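Local coordinates for Tll1590 protein (Thermosynechococcus elongatus, PDB 6LDQ) that is probably a glycosyltransferase of the GT-B group, built on a Rossmann-like alpha/beta fold with a glycosyl transferase 4-like domain, at residues A9-H14 and P107-N112; D48-K53 and R69-Q74; T89-V94 and S116-W121; L132-S137 and C169-S174. All blocks are in the same frame, centred on the assembly; numbering follows the deposited sequence.

Contact 1: residues A9-H14 and P107-N112; sequences ALISVH and PLIHTN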
loop_
_atom_site.group_PDB
_atom_site.type_symbol
_atom_site.label_atom_id
_atom_site.label_comp_id
_atom_site.label_asym_id
_atom_site.label_seq_id
_atom_site.Cartn_x
_atom_site.Cartn_y
_atom_site.Cartn_z
ATOM N N ALA A 9 2.240 -6.081 5.083
ATOM C CA ALA A 9 3.113 -5.078 4.507
ATOM C C ALA A 9 2.256 -3.946 3.977
ATOM O O ALA A 9 1.286 -4.190 3.247
ATOM C CB ALA A 9 3.983 -5.661 3.388
ATOM N N LEU A 10 2.597 -2.724 4.373
ATOM C CA LEU A 10 2.081 -1.521 3.736
ATOM C C LEU A 10 3.190 -0.978 2.841
ATOM O O LEU A 10 4.372 -1.016 3.206
ATOM C CB LEU A 10 1.653 -0.467 4.766
ATOM C CG LEU A 10 0.273 -0.556 5.454
ATOM C CD1 LEU A 10 -0.077 -1.938 5.956
ATOM C CD2 LEU A 10 0.154 0.485 6.566
ATOM N N ILE A 11 2.820 -0.513 1.656
ATOM C CA ILE A 11 3.804 -0.021 0.700
ATOM C C ILE A 11 3.416 1.385 0.270
ATOM O O ILE A 11 2.285 1.608 -0.171
ATOM C CB ILE A 11 3.916 -0.932 -0.534
ATOM C CG1 ILE A 11 4.509 -2.280 -0.148
ATOM C CG2 ILE A 11 4.801 -0.282 -1.595
ATOM C CD1 ILE A 11 4.357 -3.305 -1.226
ATOM N N SER A 12 4.367 2.324 0.400
ATOM C CA SER A 12 4.282 3.711 -0.030
ATOM C C SER A 12 5.651 4.077 -0.622
ATOM O O SER A 12 6.493 4.697 0.033
ATOM C CB SER A 12 3.903 4.639 1.116
ATOM O OG SER A 12 3.752 5.970 0.667
ATOM N N VAL A 13 5.863 3.690 -1.885
ATOM C CA VAL A 13 7.087 4.033 -2.615
ATOM C C VAL A 13 7.511 5.457 -2.289
ATOM O O VAL A 13 8.630 5.692 -1.814
ATOM C CB VAL A 13 6.903 3.867 -4.128
ATOM C CG1 VAL A 13 8.242 4.151 -4.854
ATOM C CG2 VAL A 13 6.357 2.484 -4.467
ATOM N N HIS A 14 6.618 6.413 -2.522
ATOM C CA HIS A 14 6.849 7.781 -2.065
ATOM C C HIS A 14 6.355 7.961 -0.627
ATOM O O HIS A 14 7.147 8.077 0.309
ATOM C CB HIS A 14 6.156 8.790 -2.994
ATOM C CG HIS A 14 6.612 10.201 -2.792
ATOM N ND1 HIS A 14 6.256 10.948 -1.688
ATOM C CD2 HIS A 14 7.399 11.001 -3.549
ATOM C CE1 HIS A 14 6.802 12.147 -1.776
ATOM N NE2 HIS A 14 7.499 12.205 -2.897
ATOM N N PRO A 107 0.723 -12.248 4.029
ATOM C CA PRO A 107 -0.585 -12.641 3.472
ATOM C C PRO A 107 -1.436 -11.469 3.031
ATOM O O PRO A 107 -2.432 -11.674 2.333
ATOM C CB PRO A 107 -1.264 -13.388 4.640
ATOM C CG PRO A 107 -0.522 -12.935 5.884
ATOM C CD PRO A 107 0.899 -12.748 5.413
ATOM N N LEU A 108 -1.129 -10.269 3.482
ATOM C CA LEU A 108 -1.854 -9.077 3.082
ATOM C C LEU A 108 -0.820 -8.016 2.764
ATOM O O LEU A 108 0.175 -7.856 3.484
ATOM C CB LEU A 108 -2.811 -8.586 4.175
ATOM C CG LEU A 108 -3.727 -7.379 3.950
ATOM C CD1 LEU A 108 -5.044 -7.608 4.722
ATOM C CD2 LEU A 108 -3.057 -6.100 4.433
ATOM N N ILE A 109 -1.037 -7.323 1.661
ATOM C CA ILE A 109 -0.195 -6.209 1.267
ATOM C C ILE A 109 -1.119 -5.055 0.928
ATOM O O ILE A 109 -2.032 -5.222 0.117
ATOM C CB ILE A 109 0.701 -6.561 0.064
ATOM C CG1 ILE A 109 1.585 -7.779 0.375
ATOM C CG2 ILE A 109 1.549 -5.365 -0.298
ATOM C CD1 ILE A 109 2.713 -7.986 -0.660
ATOM N N HIS A 110 -0.887 -3.897 1.544
ATOM C CA HIS A 110 -1.745 -2.723 1.382
ATOM C C HIS A 110 -0.908 -1.616 0.754
ATOM O O HIS A 110 -0.007 -1.074 1.397
ATOM C CB HIS A 110 -2.350 -2.293 2.724
ATOM C CG HIS A 110 -3.289 -1.125 2.632
ATOM N ND1 HIS A 110 -3.965 -0.628 3.729
ATOM C CD2 HIS A 110 -3.651 -0.345 1.582
ATOM C CE1 HIS A 110 -4.709 0.401 3.357
ATOM N NE2 HIS A 110 -4.541 0.591 2.058
ATOM N N THR A 111 -1.217 -1.283 -0.500
ATOM C CA THR A 111 -0.458 -0.348 -1.318
ATOM C C THR A 111 -1.092 1.039 -1.277
ATOM O O THR A 111 -2.306 1.175 -1.108
ATOM C CB THR A 111 -0.392 -0.863 -2.757
ATOM O OG1 THR A 111 -1.702 -1.204 -3.217
ATOM C CG2 THR A 111 0.445 -2.114 -2.793
ATOM N N ASN A 112 -0.255 2.072 -1.391
ATOM C CA ASN A 112 -0.688 3.456 -1.239
ATOM C C ASN A 112 -0.320 4.269 -2.473
ATOM O O ASN A 112 0.859 4.353 -2.824
ATOM C CB ASN A 112 -0.053 4.126 -0.035
ATOM C CG ASN A 112 -0.704 5.457 0.284
ATOM O OD1 ASN A 112 -1.902 5.522 0.582
ATOM N ND2 ASN A 112 0.077 6.524 0.233
#
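Leu10 and His110 form a pair of neighbours on two adjacent parallel strands and turn to the same face of the sheet. Leu10 CB lies 3.8 Å from His110 O. Its CG, anti to the carbonyl carbon (chi1 -82°), is 4.1 Å from the same oxygen, and CD1 reaches His110 CB at 4.0 Å. The His110 ring leads away from Leu10, with NE2 bonded to Thr134 OG1 and ND1 to Tyr211 OH. On the other face, Ile11 CD1 packs against Ile109 CG2 at 3.6 Å, and Ala9 CB faces Ile109 CG1 at 4.4 Å. The backbone ladder is parallel: His110 N donates to Ala9 O at 2.8 Å, and Ile11 N to His110 O at 2.9 Å. It ends in a weak bond from Asn112 N to Ile11 O, bent to 127° at the hydrogen. Asn112 OD1 is hydrogen-bonded to His136 NE2, just past the next strand, 130-134. These are central strands of a Rossmann-like sheet: Phe93 and Phe97 of helix 90-104 back Ile11, whereas helices 32-42 and 200-216 meet Leu10 through Leu36 and Tyr211.

Contact 2: residues D48-K53 and R69-Q74; sequences DMFTRK and RTIRLQ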
loop_
_atom_site.group_PDB
_atom_site.type_symbol
_atom_site.label_atom_id
_atom_site.label_comp_id
_atom_site.label_asym_id
_atom_site.label_seq_id
_atom_site.Cartn_x
_atom_site.Cartn_y
_atom_site.Cartn_z
ATOM N N ASP A 48 5.016 -4.194 8.637
ATOM C CA ASP A 48 6.223 -3.731 7.960
ATOM C C ASP A 48 5.784 -2.746 6.874
ATOM O O ASP A 48 5.043 -3.130 5.972
ATOM C CB ASP A 48 6.986 -4.901 7.324
ATOM C CG ASP A 48 7.719 -5.798 8.367
ATOM O OD1 ASP A 48 8.030 -5.298 9.457
ATOM O OD2 ASP A 48 7.984 -6.978 8.060
ATOM N N MET A 49 6.228 -1.492 6.973
ATOM C CA MET A 49 5.947 -0.458 5.985
ATOM C C MET A 49 7.197 -0.226 5.142
ATOM O O MET A 49 8.293 -0.096 5.692
ATOM C CB MET A 49 5.526 0.846 6.673
ATOM C CG MET A 49 4.162 0.797 7.371
ATOM S SD MET A 49 4.003 2.143 8.563
ATOM C CE MET A 49 5.033 1.454 9.857
ATOM N N PHE A 50 7.035 -0.185 3.818
ATOM C CA PHE A 50 8.155 -0.038 2.890
ATOM C C PHE A 50 8.011 1.268 2.112
ATOM O O PHE A 50 6.932 1.567 1.574
ATOM C CB PHE A 50 8.242 -1.218 1.905
ATOM C CG PHE A 50 8.463 -2.564 2.564
ATOM C CD1 PHE A 50 7.410 -3.247 3.186
ATOM C CD2 PHE A 50 9.724 -3.148 2.563
ATOM C CE1 PHE A 50 7.635 -4.492 3.796
ATOM C CE2 PHE A 50 9.948 -4.387 3.173
ATOM C CZ PHE A 50 8.897 -5.056 3.790
ATOM N N THR A 51 9.090 2.046 2.081
ATOM C CA THR A 51 9.204 3.222 1.239
ATOM C C THR A 51 10.601 3.198 0.627
ATOM O O THR A 51 11.437 2.350 0.969
ATOM C CB THR A 51 8.910 4.517 2.038
ATOM O OG1 THR A 51 8.908 5.658 1.152
ATOM C CG2 THR A 51 9.919 4.728 3.180
ATOM N N ARG A 52 10.843 4.092 -0.330
ATOM C CA ARG A 52 12.146 4.141 -0.961
ATOM C C ARG A 52 13.125 4.948 -0.116
ATOM O O ARG A 52 12.742 5.850 0.638
ATOM C CB ARG A 52 12.056 4.747 -2.377
ATOM C CG ARG A 52 11.642 6.224 -2.408
ATOM C CD ARG A 52 11.501 6.721 -3.876
ATOM N NE ARG A 52 12.620 6.230 -4.663
ATOM C CZ ARG A 52 13.695 6.959 -4.944
ATOM N NH1 ARG A 52 13.745 8.217 -4.535
ATOM N NH2 ARG A 52 14.709 6.436 -5.635
ATOM N N LYS A 53 14.405 4.603 -0.244
ATOM C CA LYS A 53 15.466 5.444 0.285
ATOM C C LYS A 53 15.623 6.689 -0.570
ATOM O O LYS A 53 15.528 6.628 -1.798
ATOM C CB LYS A 53 16.788 4.693 0.294
ATOM C CG LYS A 53 16.998 3.806 1.460
ATOM C CD LYS A 53 18.435 3.346 1.471
ATOM C CE LYS A 53 18.746 2.568 2.734
ATOM N NZ LYS A 53 20.058 1.860 2.613
ATOM N N ARG A 69 7.605 -1.472 12.033
ATOM C CA ARG A 69 8.826 -0.839 11.555
ATOM C C ARG A 69 8.616 -0.284 10.150
ATOM O O ARG A 69 7.725 -0.719 9.417
ATOM C CB ARG A 69 9.999 -1.820 11.536
ATOM C CG ARG A 69 9.717 -3.089 10.783
ATOM C CD ARG A 69 10.758 -4.189 11.053
ATOM N NE ARG A 69 10.535 -5.321 10.159
ATOM C CZ ARG A 69 11.469 -6.179 9.761
ATOM N NH1 ARG A 69 12.721 -6.063 10.190
ATOM N NH2 ARG A 69 11.141 -7.165 8.942
ATOM N N THR A 70 9.467 0.668 9.784
ATOM C CA THR A 70 9.589 1.152 8.409
ATOM C C THR A 70 10.873 0.587 7.818
ATOM O O THR A 70 11.923 0.609 8.473
ATOM C CB THR A 70 9.616 2.682 8.349
ATOM O OG1 THR A 70 8.465 3.203 9.007
ATOM C CG2 THR A 70 9.630 3.201 6.882
ATOM N N ILE A 71 10.785 0.071 6.594
ATOM C CA ILE A 71 11.932 -0.437 5.852
ATOM C C ILE A 71 12.147 0.463 4.635
ATOM O O ILE A 71 11.209 0.710 3.860
ATOM C CB ILE A 71 11.713 -1.906 5.448
ATOM C CG1 ILE A 71 11.861 -2.819 6.678
ATOM C CG2 ILE A 71 12.687 -2.305 4.368
ATOM C CD1 ILE A 71 11.041 -4.101 6.613
ATOM N N ARG A 72 13.359 0.990 4.487
ATOM C CA ARG A 72 13.680 1.872 3.367
ATOM C C ARG A 72 14.510 1.094 2.357
ATOM O O ARG A 72 15.589 0.580 2.684
ATOM C CB ARG A 72 14.403 3.132 3.844
ATOM C CG ARG A 72 13.543 3.971 4.766
ATOM C CD ARG A 72 14.269 5.159 5.353
ATOM N NE ARG A 72 14.452 6.220 4.371
ATOM C CZ ARG A 72 13.528 7.122 4.063
ATOM N NH1 ARG A 72 12.348 7.091 4.665
ATOM N NH2 ARG A 72 13.788 8.052 3.146
ATOM N N LEU A 73 13.998 0.981 1.141
ATOM C CA LEU A 73 14.609 0.125 0.148
ATOM C C LEU A 73 15.374 0.991 -0.835
ATOM O O LEU A 73 14.902 2.059 -1.232
ATOM C CB LEU A 73 13.564 -0.709 -0.593
ATOM C CG LEU A 73 12.628 -1.607 0.229
ATOM C CD1 LEU A 73 11.448 -2.024 -0.629
ATOM C CD2 LEU A 73 13.373 -2.837 0.753
ATOM N N GLN A 74 16.574 0.549 -1.186
ATOM C CA GLN A 74 17.290 1.202 -2.271
ATOM C C GLN A 74 16.608 0.811 -3.574
ATOM O O GLN A 74 16.572 -0.368 -3.944
ATOM C CB GLN A 74 18.764 0.822 -2.263
ATOM C CG GLN A 74 19.544 1.506 -3.377
ATOM C CD GLN A 74 21.051 1.439 -3.176
ATOM O OE1 GLN A 74 21.538 0.971 -2.140
ATOM N NE2 GLN A 74 21.799 1.908 -4.173
#
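Arg69 grips Asp48 side-on in a two-bonded salt bridge, NE to OD1 at 2.6 Å and NH2 to OD2 at 3.3 Å. Arg69 CG sits between its backbone N and carbonyl carbon (chi1 53°), and the chain runs extended to NE. Both carboxylate oxygens lie in the guanidinium plane, but the carboxylate is turned 50° against it, so each oxygen is met from above its own plane. Asp48 OD2 also bonds Tyr106 OH, and Ile71 CD1 rests over one face of the guanidinium, toward its rim. Next along, Phe50 and Ile71 lie side by side, pointing the same way, with Phe50 CE2 3.6 Å from Ile71 CD1; Leu73 CD1 closes on Phe50 CD2 at 3.8 Å. The two strands run parallel within the Rossmann-like sheet, held by five backbone bonds from Met49 N to Lys53 N, yet the chain joins them without a helix, via edge strand 61-63. On the other face, Arg72 lies alongside Thr51, with NH1 3.7 Å from Thr51 CG2 and NH2 in a salt bridge to Asp58. Lys53, extended beyond CG, crosses Arg72 with CG 3.6 Å from Arg72 CB, and its NZ pairs with Asp60. Thr51 OG1 is hydrogen-bonded to Ser12 O.

Contact 3: residues T89-V94 and S116-W121; sequences TLPKFV and SGWVGW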
loop_
_atom_site.group_PDB
_atom_site.type_symbol
_atom_site.label_atom_id
_atom_site.label_comp_id
_atom_site.label_asym_id
_atom_site.label_seq_id
_atom_site.Cartn_x
_atom_site.Cartn_y
_atom_site.Cartn_z
ATOM N N THR A 89 11.342 3.807 -11.451
ATOM C CA THR A 89 12.098 3.216 -10.352
ATOM C C THR A 89 11.453 1.955 -9.787
ATOM O O THR A 89 12.112 1.234 -9.019
ATOM C CB THR A 89 12.271 4.223 -9.197
ATOM O OG1 THR A 89 11.049 4.325 -8.447
ATOM C CG2 THR A 89 12.624 5.598 -9.732
ATOM N N LEU A 90 10.212 1.656 -10.185
ATOM C CA LEU A 90 9.321 0.666 -9.588
ATOM C C LEU A 90 9.776 -0.779 -9.805
ATOM O O LEU A 90 9.665 -1.581 -8.864
ATOM C CB LEU A 90 7.887 0.876 -10.100
ATOM C CG LEU A 90 7.300 2.246 -9.730
ATOM C CD1 LEU A 90 5.771 2.295 -9.887
ATOM C CD2 LEU A 90 7.697 2.635 -8.289
ATOM N N PRO A 91 10.296 -1.160 -10.986
ATOM C CA PRO A 91 10.878 -2.508 -11.107
ATOM C C PRO A 91 11.985 -2.782 -10.100
ATOM O O PRO A 91 12.134 -3.928 -9.655
ATOM C CB PRO A 91 11.420 -2.534 -12.547
ATOM C CG PRO A 91 10.531 -1.604 -13.288
ATOM C CD PRO A 91 10.193 -0.501 -12.308
ATOM N N LYS A 92 12.771 -1.764 -9.742
ATOM C CA LYS A 92 13.786 -1.943 -8.717
ATOM C C LYS A 92 13.146 -2.047 -7.338
ATOM O O LYS A 92 13.599 -2.836 -6.498
ATOM C CB LYS A 92 14.798 -0.797 -8.755
ATOM C CG LYS A 92 15.531 -0.639 -10.097
ATOM C CD LYS A 92 16.257 0.701 -10.197
ATOM C CE LYS A 92 17.595 0.550 -10.906
ATOM N NZ LYS A 92 18.250 1.869 -11.193
ATOM N N PHE A 93 12.094 -1.253 -7.091
ATOM C CA PHE A 93 11.375 -1.349 -5.816
ATOM C C PHE A 93 10.738 -2.716 -5.652
ATOM O O PHE A 93 10.717 -3.276 -4.544
ATOM C CB PHE A 93 10.328 -0.243 -5.704
ATOM C CG PHE A 93 9.800 -0.038 -4.309
ATOM C CD1 PHE A 93 8.846 -0.891 -3.786
ATOM C CD2 PHE A 93 10.243 1.017 -3.540
ATOM C CE1 PHE A 93 8.357 -0.709 -2.496
ATOM C CE2 PHE A 93 9.762 1.216 -2.256
ATOM C CZ PHE A 93 8.815 0.357 -1.736
ATOM N N VAL A 94 10.241 -3.287 -6.745
ATOM C CA VAL A 94 9.643 -4.617 -6.692
ATOM C C VAL A 94 10.685 -5.665 -6.315
ATOM O O VAL A 94 10.422 -6.550 -5.491
ATOM C CB VAL A 94 8.964 -4.954 -8.032
ATOM C CG1 VAL A 94 8.775 -6.446 -8.171
ATOM C CG2 VAL A 94 7.611 -4.205 -8.175
ATOM N N SER A 116 2.716 2.855 -5.919
ATOM C CA SER A 116 2.831 1.643 -5.108
ATOM C C SER A 116 1.891 0.555 -5.619
ATOM O O SER A 116 2.209 -0.636 -5.534
ATOM C CB SER A 116 2.526 1.972 -3.654
ATOM O OG SER A 116 3.252 3.118 -3.230
ATOM N N GLY A 117 0.751 0.944 -6.205
ATOM C CA GLY A 117 -0.199 -0.044 -6.686
ATOM C C GLY A 117 0.299 -0.857 -7.856
ATOM O O GLY A 117 -0.019 -2.041 -7.975
ATOM N N TRP A 118 1.043 -0.217 -8.768
ATOM C CA TRP A 118 1.796 -0.957 -9.774
ATOM C C TRP A 118 2.643 -2.052 -9.120
ATOM O O TRP A 118 2.681 -3.202 -9.578
ATOM C CB TRP A 118 2.682 0.023 -10.548
ATOM C CG TRP A 118 3.219 -0.548 -11.813
ATOM C CD1 TRP A 118 2.607 -0.552 -13.040
ATOM C CD2 TRP A 118 4.461 -1.227 -11.977
ATOM N NE1 TRP A 118 3.414 -1.185 -13.959
ATOM C CE2 TRP A 118 4.552 -1.614 -13.327
ATOM C CE3 TRP A 118 5.503 -1.560 -11.103
ATOM C CZ2 TRP A 118 5.658 -2.304 -13.838
ATOM C CZ3 TRP A 118 6.610 -2.242 -11.612
ATOM C CH2 TRP A 118 6.680 -2.598 -12.974
ATOM N N VAL A 119 3.333 -1.703 -8.046
ATOM C CA VAL A 119 4.114 -2.712 -7.328
ATOM C C VAL A 119 3.188 -3.825 -6.846
ATOM O O VAL A 119 3.455 -5.016 -7.049
ATOM C CB VAL A 119 4.897 -2.058 -6.174
ATOM C CG1 VAL A 119 5.532 -3.117 -5.259
ATOM C CG2 VAL A 119 5.963 -1.093 -6.713
ATOM N N GLY A 120 2.051 -3.446 -6.254
ATOM C CA GLY A 120 1.089 -4.453 -5.825
ATOM C C GLY A 120 0.572 -5.286 -6.982
ATOM O O GLY A 120 0.482 -6.512 -6.890
ATOM N N TRP A 121 0.260 -4.627 -8.103
ATOM C CA TRP A 121 -0.193 -5.336 -9.292
ATOM C C TRP A 121 0.839 -6.356 -9.778
ATOM O O TRP A 121 0.485 -7.487 -10.131
ATOM C CB TRP A 121 -0.500 -4.310 -10.383
ATOM C CG TRP A 121 -0.877 -4.892 -11.670
ATOM C CD1 TRP A 121 -1.846 -5.819 -11.909
ATOM C CD2 TRP A 121 -0.295 -4.576 -12.931
ATOM N NE1 TRP A 121 -1.906 -6.097 -13.257
ATOM C CE2 TRP A 121 -0.960 -5.347 -13.905
ATOM C CE3 TRP A 121 0.728 -3.717 -13.331
ATOM C CZ2 TRP A 121 -0.629 -5.290 -15.254
ATOM C CZ3 TRP A 121 1.058 -3.659 -14.675
ATOM C CH2 TRP A 121 0.375 -4.439 -15.618
#
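Trp118 lays the six-membered side of its indole against Leu90 and Pro91 of helix 90-104: CE3 comes within 3.6 Å of Leu90 CB, and CH2 within 4.0 Å of Pro91 CG. Its CG stands anti to the backbone N (chi1 -165°), beside the carbonyl carbon. Leu90 crosses the indole obliquely and also sets CD1 against Trp118 CB at 3.9 Å, touching both the ring and the stem that carries it. The proline crosses the tryptophan at about a right angle. One turn further on, Val94 and Val119 slide past each other in opposite directions. Val94 CG2 fits against both methyls of Val119, 3.7 Å from CG1 and 3.8 Å from CG2. That CG2 in turn meets Phe93 CD1 at 4.1 Å, so Val119 is held by two neighbouring residues of the other helix. The contact is wholly apolar, and the short helical segments cross at -54° with their axes 9.7 Å apart. Both helices lie on the same face of the Rossmann-like sheet and are linked in the chain by strand 108-112. Phe93 and Ser116 bear on Ile11 of strand 8-11 beneath them, Phe87 and Trp118 form an edge-to-face (T-shaped) pair, and Val159 of helix 153-166 packs against Trp118.

Contact 4: residues L132-S137 and C169-S174; sequences LHTYHS and CVIVTS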
loop_
_atom_site.group_PDB
_atom_site.type_symbol
_atom_site.label_atom_id
_atom_site.label_comp_id
_atom_site.label_asym_id
_atom_site.label_seq_id
_atom_site.Cartn_x
_atom_site.Cartn_y
_atom_site.Cartn_z
ATOM N N LEU A 132 -5.007 -4.860 -0.769
ATOM C CA LEU A 132 -5.830 -3.670 -0.627
ATOM C C LEU A 132 -5.061 -2.471 -1.144
ATOM O O LEU A 132 -3.843 -2.384 -0.991
ATOM C CB LEU A 132 -6.225 -3.401 0.821
ATOM C CG LEU A 132 -7.147 -4.442 1.435
ATOM C CD1 LEU A 132 -6.263 -5.403 2.199
ATOM C CD2 LEU A 132 -8.206 -3.795 2.322
ATOM N N HIS A 133 -5.786 -1.523 -1.721
ATOM C CA HIS A 133 -5.136 -0.336 -2.237
ATOM C C HIS A 133 -5.912 0.904 -1.837
ATOM O O HIS A 133 -7.136 0.948 -1.980
ATOM C CB HIS A 133 -4.988 -0.385 -3.745
ATOM C CG HIS A 133 -4.104 0.697 -4.242
ATOM N ND1 HIS A 133 -2.782 0.494 -4.553
ATOM C CD2 HIS A 133 -4.308 2.027 -4.328
ATOM C CE1 HIS A 133 -2.237 1.644 -4.909
ATOM N NE2 HIS A 133 -3.147 2.589 -4.795
ATOM N N THR A 134 -5.197 1.900 -1.332
ATOM C CA THR A 134 -5.760 3.210 -1.054
ATOM C C THR A 134 -5.499 4.161 -2.228
ATOM O O THR A 134 -4.346 4.387 -2.609
ATOM C CB THR A 134 -5.184 3.782 0.230
ATOM O OG1 THR A 134 -5.610 2.960 1.345
ATOM C CG2 THR A 134 -5.677 5.210 0.404
ATOM N N TYR A 135 -6.575 4.731 -2.756
ATOM C CA TYR A 135 -6.558 5.700 -3.850
ATOM C C TYR A 135 -6.282 7.110 -3.339
ATOM O O TYR A 135 -6.742 7.489 -2.266
ATOM C CB TYR A 135 -7.918 5.738 -4.554
ATOM C CG TYR A 135 -7.954 6.871 -5.558
ATOM C CD1 TYR A 135 -7.116 6.837 -6.633
ATOM C CD2 TYR A 135 -8.741 7.995 -5.396
ATOM C CE1 TYR A 135 -7.056 7.813 -7.579
ATOM C CE2 TYR A 135 -8.703 9.025 -6.373
ATOM C CZ TYR A 135 -7.832 8.896 -7.454
ATOM O OH TYR A 135 -7.688 9.832 -8.441
ATOM N N HIS A 136 -5.553 7.908 -4.131
ATOM C CA HIS A 136 -5.515 9.348 -3.888
ATOM C C HIS A 136 -5.481 10.106 -5.206
ATOM O O HIS A 136 -4.808 9.697 -6.155
ATOM C CB HIS A 136 -4.315 9.834 -3.068
ATOM C CG HIS A 136 -4.051 9.035 -1.835
ATOM N ND1 HIS A 136 -4.729 9.244 -0.649
ATOM C CD2 HIS A 136 -3.188 8.017 -1.605
ATOM C CE1 HIS A 136 -4.283 8.395 0.261
ATOM N NE2 HIS A 136 -3.353 7.633 -0.293
ATOM N N SER A 137 -6.171 11.235 -5.229
ATOM C CA SER A 137 -6.117 12.136 -6.368
ATOM C C SER A 137 -4.930 13.090 -6.253
ATOM O O SER A 137 -4.926 13.972 -5.388
ATOM C CB SER A 137 -7.420 12.914 -6.483
ATOM O OG SER A 137 -8.458 12.091 -6.975
ATOM N N CYS A 169 -9.710 -4.938 -2.630
ATOM C CA CYS A 169 -10.485 -3.771 -2.237
ATOM C C CYS A 169 -9.684 -2.489 -2.407
ATOM O O CYS A 169 -8.522 -2.416 -2.002
ATOM C CB CYS A 169 -10.968 -3.879 -0.789
ATOM S SG CYS A 169 -11.881 -2.437 -0.281
ATOM N N VAL A 170 -10.334 -1.463 -2.961
ATOM C CA VAL A 170 -9.715 -0.155 -3.140
ATOM C C VAL A 170 -10.366 0.854 -2.202
ATOM O O VAL A 170 -11.583 1.058 -2.253
ATOM C CB VAL A 170 -9.816 0.323 -4.595
ATOM C CG1 VAL A 170 -9.273 1.733 -4.687
ATOM C CG2 VAL A 170 -9.052 -0.613 -5.490
ATOM N N ILE A 171 -9.553 1.517 -1.393
ATOM C CA ILE A 171 -10.021 2.473 -0.397
ATOM C C ILE A 171 -9.989 3.881 -0.991
ATOM O O ILE A 171 -8.986 4.302 -1.586
ATOM C CB ILE A 171 -9.167 2.370 0.884
ATOM C CG1 ILE A 171 -9.498 1.057 1.606
ATOM C CG2 ILE A 171 -9.432 3.564 1.805
ATOM C CD1 ILE A 171 -8.317 0.181 1.930
ATOM N N VAL A 172 -11.115 4.590 -0.888
ATOM C CA VAL A 172 -11.201 6.001 -1.249
ATOM C C VAL A 172 -11.320 6.816 0.026
ATOM O O VAL A 172 -11.871 6.349 1.032
ATOM C CB VAL A 172 -12.398 6.264 -2.184
ATOM C CG1 VAL A 172 -12.135 5.654 -3.559
ATOM C CG2 VAL A 172 -13.665 5.684 -1.579
ATOM N N THR A 173 -10.805 8.037 -0.001
ATOM C CA THR A 173 -10.760 8.836 1.220
ATOM C C THR A 173 -11.807 9.939 1.259
ATOM O O THR A 173 -11.876 10.669 2.247
ATOM C CB THR A 173 -9.359 9.435 1.432
ATOM O OG1 THR A 173 -9.114 10.471 0.479
ATOM C CG2 THR A 173 -8.288 8.365 1.288
ATOM N N SER A 174 -12.634 10.070 0.226
ATOM C CA SER A 174 -13.727 11.031 0.248
ATOM C C SER A 174 -14.697 10.668 -0.859
ATOM O O SER A 174 -14.300 10.030 -1.842
ATOM C CB SER A 174 -13.220 12.467 0.057
ATOM O OG SER A 174 -12.576 12.615 -1.193
HETATM O O HOH W 1 -9.294 8.874 -1.944
HETATM O O HOH W 2 -6.856 11.269 -0.505
#
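Thr173 OG1 is held by two waters that tie it to the segment 132-137: it donates to water 1 at 2.9 Å and accepts from water 2 at 2.6 Å. Water 1 also accepts from Thr173 N and donates to Tyr135 O at 2.9 Å, while water 2 lies in the ring plane of His136, bonded to ND1; NE2 of that ring bonds Asn112 OD1. Thr173 OG1 stands between its backbone N and carbonyl carbon (chi1 71°), near enough to its own N for one water to serve both. The waters carry on the pairing of two parallel strands just past their ends; these strands belong to a beta-alpha-beta crossover through helix 153-166, in the Rossmann-like sheet. Before that the ladder is direct: Ile171 N donates to His133 O at 2.6 Å and Tyr135 N to Ile171 O at 2.7 Å, this one nearly straight at 170°. On one face Leu132 CD2 touches Ile171 CD1, and Thr134 OG1 presses on Ile171 CB at 3.6 Å while also bonding His110 NE2 and Tyr32 OH. Leu132, Cys169 and Ile171 are backed there by helix 200-216. The other face carries Val170 and His133, whose ND1 is bonded to Thr111 OG1; a thiocyanate ion, probably from the crystallisation liquor, lies about 3 Å from the nearest atom of the His133 side chain. Beyond the strand, Tyr135 rests its CB near Val172 CG1, its side chain touches Glu177 and Tyr180 of helix 175-185, and Tyr135 OH and Ser137 OG share a hydrogen bond of 2.8 Å.

Overall arrangement
Contacts 1, 2 and 4 are strand pairs of one sheet, six of whose strands run in the order 68-73, 47-52, 8-11, 108-112, 130-134, 169-172. Contact 1 is central, its centre about 10 Å from that of contact 2 and about 12 Å from that of contact 4; the centres of the outer two are about 21 Å apart and these contacts do not touch. Contact 2 is nested in the loop that contact 1 closes, and contact 4 follows later in the chain. Contact 3 joins two helices on one face, its chain segments alternating with those of contact 1; Ser116 OG bonds Val13 N. Together they sample the sheet and one helical layer of a Rossmann-like domain, consistent with the GT-B fold.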